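Local coordinates for protein CrmK (Actinoalloteichus sp. WH1-2216-6, PDB 5I1V) that is a flavin-dependent oxidase with covalently bound FAD that takes part in recycling shunt products during caerulomycin biosynthesis, at residues 67-72 with 448-453; 95-100 with 199-204; 360-365 with 422-427. All coordinates share one frame; numbering follows the deposited sequence.

Overall arrangement
The three contacts run through the molecule from the FAD-binding side to the outer helices. Contact 1 lies near the middle and ties the loop at 67-72 of the FAD-binding domain to the loop at 448-453 near the C-terminus, so the other two fall inside the chain segment it closes. Within that loop contact 2 comes first, in the five-stranded antiparallel sheet; its centre is about 26 Å from that of contact 1. Contact 3 follows, pairing helices 353-364 and 414-428. Its centre is about 22 Å from that of contact 1 and about 41 Å from that of contact 2, across the chain's centre. A salt bridge from Asp453 to Arg422 joins contacts 1 and 3.

Contact 1: residues 67-72 with 448-453; sequences EAFVAS and NYPDID. With FAD (flavin-adenine dinucleotide), chain E.
Glu67 and Pro450 run antiparallel alongside each other, side chain past side chain, and the glutamate then crosses Ile452 at a slant. Its chain bends at CG (chi2 -73°), which carries the carboxylate past the proline to the backbone beyond. There OE1 accepts from Ile452 N at 2.7 Å along a nearly straight N-H (164°), the donor standing above the carboxylate plane. On the way Glu67 CG comes within 3.4 Å of Pro450 O, and Ile452 lays CG1 and CG2 against the acid end.

Beside this, the Phe69 ring has Glu67 CB over one face, toward the rim. Pro450 reaches its far end obliquely, CB lying 3.7 Å from Phe69 CE2, while Ile452 CG2 sits more loosely at the ring edge. His493 stacks on the same ring.

Both segments also meet FAD. Asn448 OD1 takes a hydrogen bond from the ribityl O4' of FAD at 3.0 Å; Tyr446 holds the other end of this amide through ND2. Tyr449 leaves the backbone away from 67-72, and its ring meets the flavin end of FAD, with OH 3.2 Å from FAD C4X. At the other end of the cofactor, Val70 CG2 packs against the adenosine ribose.

Asp451 OD1 receives Asp453 N in an Asx turn and stands 4.2 Å from Glu67 OE1. Lys341 forms salt bridges to both of these carboxylate oxygens, and Lys343 takes Asp451 OD2. The two lysines would therefore offset the repulsion between the acids and probably keep them ionised, so that the buried Glu67 can fasten one FAD-lining loop to the backbone of the other.

Contact 2: residues 95-100 with 199-204; sequences AFEVEA and RYWLRS
Arg199 faces two acids of the neighbouring strand at once. Its CG stands between the backbone N and the carbonyl carbon (chi1 61°), and a bend at chi3 brings the guanidinium round so that NH1 lies between Glu97 and Glu99. NH1 donates to Glu97 OE2 at 2.7 Å, nearly along the C-O axis and close to the guanidinium plane. The same nitrogen reaches the anti lone pair of Glu99 OE2 at 2.8 Å, but the bond is more bent (139°) and tilted from that plane. A water donates to Glu99 OE2 at 2.6 Å, and Glu156 pairs with Arg199 NE, so the single arginine is ringed by three carboxylates whose charges it would partly offset.

Tyr200 turns to the other face, and its backbone exchanges two hydrogen bonds with Val98. The hydroxyl is bonded to Gly130 O, beyond the strand pair.

Trp201 returns to the face of the acids. Its indole runs alongside Glu97, with NE1 3.7 Å from Glu97 CG, the carboxylate and ring planes only 19° apart; NE1 itself bonds to Asp90. Ala95 CB packs against Trp201 CB at 3.9 Å.

Leu202 shares the Tyr200 face. It forms a hydrogen-bonded pair with Phe96 and brings CD1 to 3.8 Å from Val98 CG2, crossing it at a slant. Arg203 CB then touches Ala95 CB, while NE binds Gly94 O.

Alternating hydrogen-bonded and non-hydrogen-bonded pairs make this an antiparallel pairing of strands 95-99 and 196-202. It belongs to the five-stranded sheet of the PCMH-type FAD-binding fold, and Ala100, just past the first strand, touches the cofactor.

Contact 3: residues 360-365 with 422-427; sequences YRHLSR and REIYRD
His362 and Asp427 make the principal polar link between the two antiparallel helices. NE2 of the histidine donates to Asp427 OD2 at 2.5 Å, a short bond with the oxygen close to the imidazole plane. It meets OD2 on the anti side, somewhat out of the carboxylate plane, and ring and carboxylate are turned 47° apart. The other oxygen, Asp427 OD1, takes Arg426 NE on its syn side at 3.2 Å, so both oxygens of this carboxylate are engaged.

Charge pairing adds less. Arg365 NH1 reaches Glu423 OE1 at 3.4 Å in a weak, bent salt bridge, the guanidinium and carboxylate planes 77° apart; the firmer partner of Arg365 is Asp367. Arg361 NH2 lies 4.0 Å from Asp427 OD2, with the oxygen well out of the guanidinium plane, so only the charges attract.

Packing holds the imidazole from both faces. With CG anti to the carbonyl carbon (chi1 -65°), the His362 ring reaches across to the other helix. Ile424 CA makes a CH-pi contact over one face, 3.9 Å from the centroid of the His362 ring. Arg361 lies over the opposite face, its guanidinium centred on His362 CE1. Nearer the backbone, His362 CB abuts Ile424 CB at 3.8 Å, and Leu363 CG meets Ile424 CD1 obliquely. An alanine in place of His362 would probably leave Asp427 OD2 without its N-H donor and open a gap between Ile424 and the Arg361 guanidinium.

This joins helices 353-364 and 414-428 away from the flavin. The aspartate, close to NE2, would tend to favour a protonated imidazole, whereas the guanidinium of Arg361 lying over its other face would oppose it; either way, the NE2-H is committed to the neighbouring helix.

Contact 1: residues 67-72 with 448-453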
loop_
_atom_site.group_PDB
_atom_site.type_symbol
_atom_site.label_atom_id
_atom_site.label_comp_id
_atom_site.label_asym_id
_atom_site.label_seq_id
_atom_site.Cartn_x
_atom_site.Cartn_y
_atom_site.Cartn_z
ATOM N N GLU A 67 0.571 10.284 18.465
ATOM C CA GLU A 67 0.176 11.519 19.147
ATOM C C GLU A 67 0.549 12.718 18.287
ATOM O O GLU A 67 1.062 12.540 17.191
ATOM C CB GLU A 67 0.902 11.635 20.476
ATOM C CG GLU A 67 0.509 10.612 21.511
ATOM C CD GLU A 67 -0.885 10.840 22.124
ATOM O OE1 GLU A 67 -1.178 10.151 23.121
ATOM O OE2 GLU A 67 -1.678 11.687 21.637
ATOM N N ALA A 68 0.314 13.913 18.798
ATOM C CA ALA A 68 0.485 15.148 18.059
ATOM C C ALA A 68 1.920 15.688 18.188
ATOM O O ALA A 68 2.124 16.887 18.256
ATOM C CB ALA A 68 -0.468 16.212 18.574
ATOM N N PHE A 69 2.903 14.822 18.222
ATOM C CA PHE A 69 4.277 15.276 18.456
ATOM C C PHE A 69 4.764 16.109 17.314
ATOM O O PHE A 69 5.553 17.015 17.511
ATOM C CB PHE A 69 5.190 14.078 18.627
ATOM C CG PHE A 69 4.894 13.261 19.856
ATOM C CD1 PHE A 69 4.025 13.723 20.824
ATOM C CD2 PHE A 69 5.554 12.083 20.075
ATOM C CE1 PHE A 69 3.800 13.001 21.966
ATOM C CE2 PHE A 69 5.345 11.348 21.239
ATOM C CZ PHE A 69 4.448 11.816 22.174
ATOM N N VAL A 70 4.332 15.784 16.103
ATOM C CA VAL A 70 4.805 16.561 14.924
ATOM C C VAL A 70 3.889 17.775 14.715
ATOM O O VAL A 70 4.347 18.859 14.424
ATOM C CB VAL A 70 4.799 15.683 13.651
ATOM C CG1 VAL A 70 5.211 16.492 12.421
ATOM C CG2 VAL A 70 5.631 14.411 13.756
ATOM N N ALA A 71 2.584 17.555 14.893
ATOM C CA ALA A 71 1.508 18.398 14.393
ATOM C C ALA A 71 0.839 19.311 15.447
ATOM O O ALA A 71 -0.106 20.003 15.132
ATOM C CB ALA A 71 0.455 17.510 13.714
ATOM N N SER A 72 1.362 19.363 16.664
ATOM C CA SER A 72 0.995 20.399 17.635
ATOM C C SER A 72 0.725 21.772 17.005
ATOM O O SER A 72 1.529 22.230 16.216
ATOM C CB SER A 72 2.132 20.561 18.662
ATOM O OG SER A 72 1.831 19.831 19.804
ATOM N N ASN A 448 7.254 3.928 20.653
ATOM C CA ASN A 448 6.682 4.089 19.302
ATOM C C ASN A 448 5.135 3.912 19.239
ATOM O O ASN A 448 4.514 4.121 18.184
ATOM C CB ASN A 448 7.374 3.152 18.367
ATOM C CG ASN A 448 8.559 3.800 17.685
ATOM O OD1 ASN A 448 8.653 5.044 17.672
ATOM N ND2 ASN A 448 9.459 2.991 17.125
ATOM N N TYR A 449 4.528 3.542 20.361
ATOM C CA TYR A 449 3.061 3.711 20.541
ATOM C C TYR A 449 2.790 4.662 21.708
ATOM O O TYR A 449 2.267 4.231 22.726
ATOM C CB TYR A 449 2.390 2.380 20.839
ATOM C CG TYR A 449 2.528 1.381 19.713
ATOM C CD1 TYR A 449 2.165 1.734 18.427
ATOM C CD2 TYR A 449 2.930 0.079 19.946
ATOM C CE1 TYR A 449 2.259 0.854 17.379
ATOM C CE2 TYR A 449 3.053 -0.821 18.883
ATOM C CZ TYR A 449 2.720 -0.414 17.609
ATOM O OH TYR A 449 2.800 -1.246 16.529
ATOM N N PRO A 450 3.183 5.934 21.584
ATOM C CA PRO A 450 3.105 6.827 22.745
ATOM C C PRO A 450 1.673 7.129 23.164
ATOM O O PRO A 450 0.821 7.293 22.314
ATOM C CB PRO A 450 3.683 8.139 22.240
ATOM C CG PRO A 450 3.392 8.102 20.758
ATOM C CD PRO A 450 3.573 6.669 20.364
ATOM N N ASP A 451 1.476 7.298 24.459
ATOM C CA ASP A 451 0.124 7.583 24.965
ATOM C C ASP A 451 0.236 8.680 25.986
ATOM O O ASP A 451 0.710 8.425 27.107
ATOM C CB ASP A 451 -0.361 6.332 25.621
ATOM C CG ASP A 451 -1.707 6.486 26.301
ATOM O OD1 ASP A 451 -2.365 7.556 26.203
ATOM O OD2 ASP A 451 -2.086 5.472 26.945
ATOM N N ILE A 452 -0.238 9.873 25.660
ATOM C CA ILE A 452 -0.014 10.994 26.588
ATOM C C ILE A 452 -0.812 10.822 27.894
ATOM O O ILE A 452 -0.526 11.503 28.877
ATOM C CB ILE A 452 -0.299 12.404 26.001
ATOM C CG1 ILE A 452 -1.782 12.541 25.620
ATOM C CG2 ILE A 452 0.736 12.714 24.901
ATOM C CD1 ILE A 452 -2.222 13.864 25.001
ATOM N N ASP A 453 -1.802 9.926 27.888
ATOM C CA ASP A 453 -2.536 9.575 29.130
ATOM C C ASP A 453 -1.599 9.065 30.236
ATOM O O ASP A 453 -1.948 9.201 31.404
ATOM C CB ASP A 453 -3.655 8.562 28.876
ATOM C CG ASP A 453 -4.721 9.071 27.889
ATOM O OD1 ASP A 453 -4.799 10.294 27.662
ATOM O OD2 ASP A 453 -5.481 8.240 27.326
HETATM P PA FAD E . 6.369 10.404 12.235
HETATM O O1A FAD E . 4.963 10.726 12.676
HETATM O O2A FAD E . 6.836 11.095 10.987
HETATM O O5B FAD E . 7.377 10.665 13.410
HETATM C C5B FAD E . 7.316 9.971 14.652
HETATM C C4B FAD E . 8.132 10.744 15.697
HETATM O O4B FAD E . 9.514 10.640 15.301
HETATM C C3B FAD E . 7.887 12.232 15.828
HETATM O O3B FAD E . 8.262 12.631 17.134
HETATM C C2B FAD E . 8.853 12.834 14.846
HETATM O O2B FAD E . 9.107 14.239 14.938
HETATM C C1B FAD E . 10.061 11.902 14.998
HETATM N N9A FAD E . 10.811 11.754 13.726
HETATM C C8A FAD E . 10.355 11.403 12.485
HETATM N N7A FAD E . 11.371 11.503 11.567
HETATM C C5A FAD E . 12.427 11.900 12.244
HETATM C C6A FAD E . 13.792 12.155 11.855
HETATM N N6A FAD E . 14.103 11.948 10.590
HETATM N N1A FAD E . 14.632 12.569 12.809
HETATM C C2A FAD E . 14.243 12.786 14.084
HETATM N N3A FAD E . 12.994 12.512 14.540
HETATM C C4A FAD E . 12.079 12.129 13.614
HETATM N N1 FAD E . 6.269 0.051 15.229
HETATM C C2 FAD E . 6.892 -1.144 15.353
HETATM O O2 FAD E . 7.930 -1.236 16.019
HETATM N N3 FAD E . 6.434 -2.275 14.773
HETATM C C4 FAD E . 5.317 -2.345 14.061
HETATM O O4 FAD E . 4.961 -3.410 13.515
HETATM C C4X FAD E . 4.576 -1.109 13.856
HETATM N N5 FAD E . 3.422 -1.100 13.135
HETATM C C5X FAD E . 2.828 0.076 12.883
HETATM C C6 FAD E . 1.739 0.131 12.013
HETATM C C7 FAD E . 1.062 1.313 11.715
HETATM C C7M FAD E . -0.123 1.290 10.742
HETATM C C8 FAD E . 1.558 2.544 12.368
HETATM C C8M FAD E . 0.886 3.869 12.136
HETATM C C9 FAD E . 2.643 2.520 13.251
HETATM C C9A FAD E . 3.304 1.325 13.530
HETATM N N10 FAD E . 4.405 1.272 14.392
HETATM C C10 FAD E . 5.091 0.080 14.541
HETATM C "C1'" FAD E . 4.771 2.401 15.246
HETATM C "C2'" FAD E . 5.825 3.237 14.592
HETATM O "O2'" FAD E . 7.079 2.613 14.786
HETATM C "C3'" FAD E . 5.838 4.641 15.098
HETATM O "O3'" FAD E . 4.529 5.230 14.864
HETATM C "C4'" FAD E . 6.965 5.467 14.441
HETATM O "O4'" FAD E . 7.336 6.492 15.362
HETATM C "C5'" FAD E . 6.503 6.052 13.122
HETATM O "O5'" FAD E . 7.609 6.725 12.520
HETATM P P FAD E . 7.247 7.712 11.333
HETATM O O1P FAD E . 6.364 7.038 10.348
HETATM O O2P FAD E . 8.496 8.367 10.833
HETATM O O3P FAD E . 6.354 8.819 12.110
#

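Contact 2: residues 95-100 with 199-204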
loop_
_atom_site.group_PDB
_atom_site.type_symbol
_atom_site.label_atom_id
_atom_site.label_comp_id
_atom_site.label_asym_id
_atom_site.label_seq_id
_atom_site.Cartn_x
_atom_site.Cartn_y
_atom_site.Cartn_z
ATOM N N ALA A 95 27.382 -1.390 4.351
ATOM C CA ALA A 95 26.089 -1.343 5.048
ATOM C C ALA A 95 25.032 -0.782 4.145
ATOM O O ALA A 95 25.357 0.021 3.279
ATOM C CB ALA A 95 26.223 -0.464 6.297
ATOM N N PHE A 96 23.771 -1.146 4.397
ATOM C CA PHE A 96 22.670 -0.582 3.653
ATOM C C PHE A 96 22.295 0.829 4.133
ATOM O O PHE A 96 21.965 1.022 5.325
ATOM C CB PHE A 96 21.460 -1.501 3.687
ATOM C CG PHE A 96 21.695 -2.773 2.971
ATOM C CD1 PHE A 96 21.521 -2.869 1.604
ATOM C CD2 PHE A 96 22.137 -3.883 3.681
ATOM C CE1 PHE A 96 21.798 -4.075 0.973
ATOM C CE2 PHE A 96 22.378 -5.061 3.051
ATOM C CZ PHE A 96 22.208 -5.172 1.716
ATOM N N GLU A 97 22.335 1.793 3.212
ATOM C CA GLU A 97 21.937 3.175 3.519
ATOM C C GLU A 97 20.439 3.318 3.335
ATOM O O GLU A 97 19.895 2.939 2.297
ATOM C CB GLU A 97 22.651 4.123 2.598
ATOM C CG GLU A 97 22.558 5.595 2.973
ATOM C CD GLU A 97 23.171 6.504 1.876
ATOM O OE1 GLU A 97 23.707 5.939 0.918
ATOM O OE2 GLU A 97 23.051 7.759 1.928
ATOM N N VAL A 98 19.781 3.846 4.352
ATOM C CA VAL A 98 18.352 4.031 4.338
ATOM C C VAL A 98 18.074 5.478 4.729
ATOM O O VAL A 98 18.221 5.834 5.903
ATOM C CB VAL A 98 17.623 3.082 5.324
ATOM C CG1 VAL A 98 16.108 3.337 5.331
ATOM C CG2 VAL A 98 17.850 1.598 5.030
ATOM N N GLU A 99 17.637 6.295 3.785
ATOM C CA GLU A 99 17.196 7.681 4.112
ATOM C C GLU A 99 15.982 7.682 5.011
ATOM O O GLU A 99 15.157 6.751 4.947
ATOM C CB GLU A 99 16.974 8.522 2.854
ATOM C CG GLU A 99 18.317 8.996 2.349
ATOM C CD GLU A 99 18.288 9.779 1.041
ATOM O OE1 GLU A 99 17.223 9.799 0.370
ATOM O OE2 GLU A 99 19.342 10.388 0.702
ATOM N N ALA A 100 15.865 8.725 5.840
ATOM C CA ALA A 100 14.855 8.747 6.949
ATOM C C ALA A 100 13.463 8.680 6.420
ATOM O O ALA A 100 12.509 8.234 7.113
ATOM C CB ALA A 100 15.003 10.016 7.753
ATOM N N ARG A 199 19.752 9.807 7.667
ATOM C CA ARG A 199 19.898 8.459 7.109
ATOM C C ARG A 199 20.475 7.529 8.158
ATOM O O ARG A 199 21.076 7.959 9.098
ATOM C CB ARG A 199 20.774 8.429 5.826
ATOM C CG ARG A 199 22.187 8.895 6.039
ATOM C CD ARG A 199 22.877 9.434 4.765
ATOM N NE ARG A 199 22.344 10.723 4.378
ATOM C CZ ARG A 199 21.725 10.984 3.229
ATOM N NH1 ARG A 199 21.663 10.072 2.281
ATOM N NH2 ARG A 199 21.216 12.184 3.015
ATOM N N TYR A 200 20.277 6.245 7.947
ATOM C CA TYR A 200 20.709 5.182 8.849
ATOM C C TYR A 200 21.520 4.255 7.964
ATOM O O TYR A 200 21.275 4.162 6.741
ATOM C CB TYR A 200 19.527 4.336 9.351
ATOM C CG TYR A 200 18.482 4.963 10.218
ATOM C CD1 TYR A 200 18.684 5.051 11.581
ATOM C CD2 TYR A 200 17.259 5.404 9.698
ATOM C CE1 TYR A 200 17.714 5.550 12.440
ATOM C CE2 TYR A 200 16.268 5.930 10.553
ATOM C CZ TYR A 200 16.501 5.988 11.930
ATOM O OH TYR A 200 15.567 6.464 12.839
ATOM N N TRP A 201 22.409 3.519 8.576
ATOM C CA TRP A 201 23.109 2.431 7.913
ATOM C C TRP A 201 22.862 1.155 8.695
ATOM O O TRP A 201 23.080 1.085 9.908
ATOM C CB TRP A 201 24.619 2.710 7.826
ATOM C CG TRP A 201 25.013 3.704 6.777
ATOM C CD1 TRP A 201 25.283 3.461 5.483
ATOM C CD2 TRP A 201 25.152 5.119 6.961
ATOM N NE1 TRP A 201 25.613 4.638 4.829
ATOM C CE2 TRP A 201 25.540 5.669 5.720
ATOM C CE3 TRP A 201 25.024 5.956 8.054
ATOM C CZ2 TRP A 201 25.818 7.030 5.556
ATOM C CZ3 TRP A 201 25.277 7.316 7.897
ATOM C CH2 TRP A 201 25.691 7.833 6.662
ATOM N N LEU A 202 22.475 0.104 7.963
ATOM C CA LEU A 202 22.153 -1.138 8.546
ATOM C C LEU A 202 23.090 -2.246 8.107
ATOM O O LEU A 202 23.332 -2.424 6.916
ATOM C CB LEU A 202 20.711 -1.541 8.182
ATOM C CG LEU A 202 19.615 -0.512 8.493
ATOM C CD1 LEU A 202 18.298 -0.937 7.867
ATOM C CD2 LEU A 202 19.416 -0.371 9.975
ATOM N N ARG A 203 23.513 -3.046 9.078
ATOM C CA ARG A 203 24.304 -4.224 8.801
ATOM C C ARG A 203 24.398 -5.116 10.036
ATOM O O ARG A 203 24.370 -4.629 11.131
ATOM C CB ARG A 203 25.692 -3.757 8.329
ATOM C CG ARG A 203 26.834 -3.980 9.256
ATOM C CD ARG A 203 28.109 -3.365 8.681
ATOM N NE ARG A 203 28.852 -4.294 7.866
ATOM C CZ ARG A 203 29.690 -5.207 8.363
ATOM N NH1 ARG A 203 29.885 -5.287 9.684
ATOM N NH2 ARG A 203 30.333 -6.047 7.549
ATOM N N SER A 204 24.502 -6.423 9.861
ATOM C CA SER A 204 24.768 -7.341 10.979
ATOM C C SER A 204 26.124 -7.061 11.552
ATOM O O SER A 204 27.090 -6.914 10.805
ATOM C CB SER A 204 24.770 -8.797 10.512
ATOM O OG SER A 204 23.525 -9.123 9.961
HETATM O O HOH W 1 19.708 12.892 0.087
#

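Contact 3: residues 360-365 with 422-427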
loop_
_atom_site.group_PDB
_atom_site.type_symbol
_atom_site.label_atom_id
_atom_site.label_comp_id
_atom_site.label_asym_id
_atom_site.label_seq_id
_atom_site.Cartn_x
_atom_site.Cartn_y
_atom_site.Cartn_z
ATOM N N TYR A 360 -12.939 -8.756 28.972
ATOM C CA TYR A 360 -14.206 -9.258 28.389
ATOM C C TYR A 360 -15.341 -8.253 28.546
ATOM O O TYR A 360 -16.100 -7.998 27.604
ATOM C CB TYR A 360 -14.592 -10.610 28.950
ATOM C CG TYR A 360 -15.726 -11.255 28.185
ATOM C CD1 TYR A 360 -15.506 -11.878 26.963
ATOM C CD2 TYR A 360 -17.031 -11.230 28.683
ATOM C CE1 TYR A 360 -16.556 -12.484 26.264
ATOM C CE2 TYR A 360 -18.086 -11.805 27.986
ATOM C CZ TYR A 360 -17.854 -12.438 26.794
ATOM O OH TYR A 360 -18.937 -13.006 26.124
ATOM N N ARG A 361 -15.422 -7.649 29.716
ATOM C CA ARG A 361 -16.511 -6.726 30.026
ATOM C C ARG A 361 -16.573 -5.536 29.072
ATOM O O ARG A 361 -17.643 -5.167 28.593
ATOM C CB ARG A 361 -16.361 -6.206 31.460
ATOM C CG ARG A 361 -17.592 -5.481 31.990
ATOM C CD ARG A 361 -17.545 -3.972 31.768
ATOM N NE ARG A 361 -17.035 -3.282 32.956
ATOM C CZ ARG A 361 -17.433 -2.085 33.376
ATOM N NH1 ARG A 361 -18.367 -1.395 32.716
ATOM N NH2 ARG A 361 -16.898 -1.578 34.479
ATOM N N HIS A 362 -15.415 -4.928 28.809
ATOM C CA HIS A 362 -15.319 -3.832 27.845
ATOM C C HIS A 362 -15.396 -4.320 26.396
ATOM O O HIS A 362 -15.968 -3.648 25.538
ATOM C CB HIS A 362 -14.025 -3.056 28.094
ATOM C CG HIS A 362 -13.995 -2.361 29.412
ATOM N ND1 HIS A 362 -14.668 -1.176 29.643
ATOM C CD2 HIS A 362 -13.423 -2.701 30.590
ATOM C CE1 HIS A 362 -14.492 -0.809 30.903
ATOM N NE2 HIS A 362 -13.739 -1.716 31.499
ATOM N N LEU A 363 -14.819 -5.483 26.095
ATOM C CA LEU A 363 -14.928 -6.062 24.731
ATOM C C LEU A 363 -16.321 -6.578 24.341
ATOM O O LEU A 363 -16.638 -6.592 23.155
ATOM C CB LEU A 363 -13.908 -7.184 24.532
ATOM C CG LEU A 363 -12.430 -6.758 24.609
ATOM C CD1 LEU A 363 -11.559 -7.999 24.764
ATOM C CD2 LEU A 363 -12.030 -5.956 23.372
ATOM N N SER A 364 -17.153 -7.016 25.300
ATOM C CA SER A 364 -18.556 -7.338 24.929
ATOM C C SER A 364 -19.594 -6.229 25.181
ATOM O O SER A 364 -20.737 -6.358 24.737
ATOM C CB SER A 364 -19.042 -8.610 25.628
ATOM O OG SER A 364 -18.896 -8.477 27.003
ATOM N N ARG A 365 -19.215 -5.170 25.900
ATOM C CA ARG A 365 -20.114 -4.049 26.222
ATOM C C ARG A 365 -20.994 -3.748 24.995
ATOM O O ARG A 365 -20.488 -3.340 23.946
ATOM C CB ARG A 365 -19.282 -2.797 26.607
ATOM C CG ARG A 365 -19.767 -2.051 27.848
ATOM C CD ARG A 365 -18.723 -1.060 28.379
ATOM N NE ARG A 365 -18.578 0.139 27.548
ATOM C CZ ARG A 365 -17.689 1.120 27.757
ATOM N NH1 ARG A 365 -16.843 1.070 28.784
ATOM N NH2 ARG A 365 -17.641 2.172 26.939
ATOM N N ARG A 422 -9.612 4.244 27.090
ATOM C CA ARG A 422 -9.051 4.639 28.360
ATOM C C ARG A 422 -9.514 3.764 29.511
ATOM O O ARG A 422 -8.729 3.407 30.395
ATOM C CB ARG A 422 -9.361 6.080 28.647
ATOM C CG ARG A 422 -8.446 7.018 27.878
ATOM C CD ARG A 422 -9.026 8.408 27.844
ATOM N NE ARG A 422 -8.098 9.307 27.208
ATOM C CZ ARG A 422 -8.414 10.526 26.814
ATOM N NH1 ARG A 422 -9.644 11.004 27.005
ATOM N NH2 ARG A 422 -7.483 11.267 26.247
ATOM N N GLU A 423 -10.796 3.429 29.475
ATOM C CA GLU A 423 -11.407 2.638 30.550
ATOM C C GLU A 423 -10.980 1.173 30.499
ATOM O O GLU A 423 -10.634 0.604 31.541
ATOM C CB GLU A 423 -12.928 2.806 30.515
ATOM C CG GLU A 423 -13.312 4.194 31.019
ATOM C CD GLU A 423 -14.809 4.427 31.226
ATOM O OE1 GLU A 423 -15.636 3.613 30.735
ATOM O OE2 GLU A 423 -15.153 5.479 31.838
ATOM N N ILE A 424 -10.939 0.574 29.304
ATOM C CA ILE A 424 -10.471 -0.813 29.220
ATOM C C ILE A 424 -9.043 -0.941 29.721
ATOM O O ILE A 424 -8.727 -1.888 30.442
ATOM C CB ILE A 424 -10.628 -1.465 27.845
ATOM C CG1 ILE A 424 -10.221 -2.947 27.918
ATOM C CG2 ILE A 424 -9.821 -0.751 26.743
ATOM C CD1 ILE A 424 -10.575 -3.738 26.663
ATOM N N TYR A 425 -8.165 0.003 29.332
ATOM C CA TYR A 425 -6.761 -0.069 29.698
ATOM C C TYR A 425 -6.611 0.210 31.180
ATOM O O TYR A 425 -5.807 -0.434 31.848
ATOM C CB TYR A 425 -5.995 0.963 28.880
ATOM C CG TYR A 425 -4.508 1.007 28.978
ATOM C CD1 TYR A 425 -3.714 0.287 28.075
ATOM C CD2 TYR A 425 -3.880 1.866 29.867
ATOM C CE1 TYR A 425 -2.319 0.395 28.113
ATOM C CE2 TYR A 425 -2.502 1.968 29.905
ATOM C CZ TYR A 425 -1.737 1.230 29.017
ATOM O OH TYR A 425 -0.386 1.405 29.070
ATOM N N ARG A 426 -7.377 1.158 31.701
ATOM C CA ARG A 426 -7.282 1.462 33.123
ATOM C C ARG A 426 -7.746 0.270 33.949
ATOM O O ARG A 426 -7.097 -0.097 34.904
ATOM C CB ARG A 426 -8.095 2.682 33.537
ATOM C CG ARG A 426 -8.047 2.885 35.056
ATOM C CD ARG A 426 -9.181 3.744 35.568
ATOM N NE ARG A 426 -10.489 3.277 35.126
ATOM C CZ ARG A 426 -11.561 4.064 35.001
ATOM N NH1 ARG A 426 -11.495 5.373 35.299
ATOM N NH2 ARG A 426 -12.710 3.543 34.570
ATOM N N ASP A 427 -8.852 -0.333 33.560
ATOM C CA ASP A 427 -9.402 -1.456 34.327
ATOM C C ASP A 427 -8.488 -2.661 34.283
ATOM O O ASP A 427 -8.203 -3.260 35.327
ATOM C CB ASP A 427 -10.788 -1.802 33.815
ATOM C CG ASP A 427 -11.838 -0.759 34.208
ATOM O OD1 ASP A 427 -11.523 0.203 34.960
ATOM O OD2 ASP A 427 -12.997 -0.919 33.763
#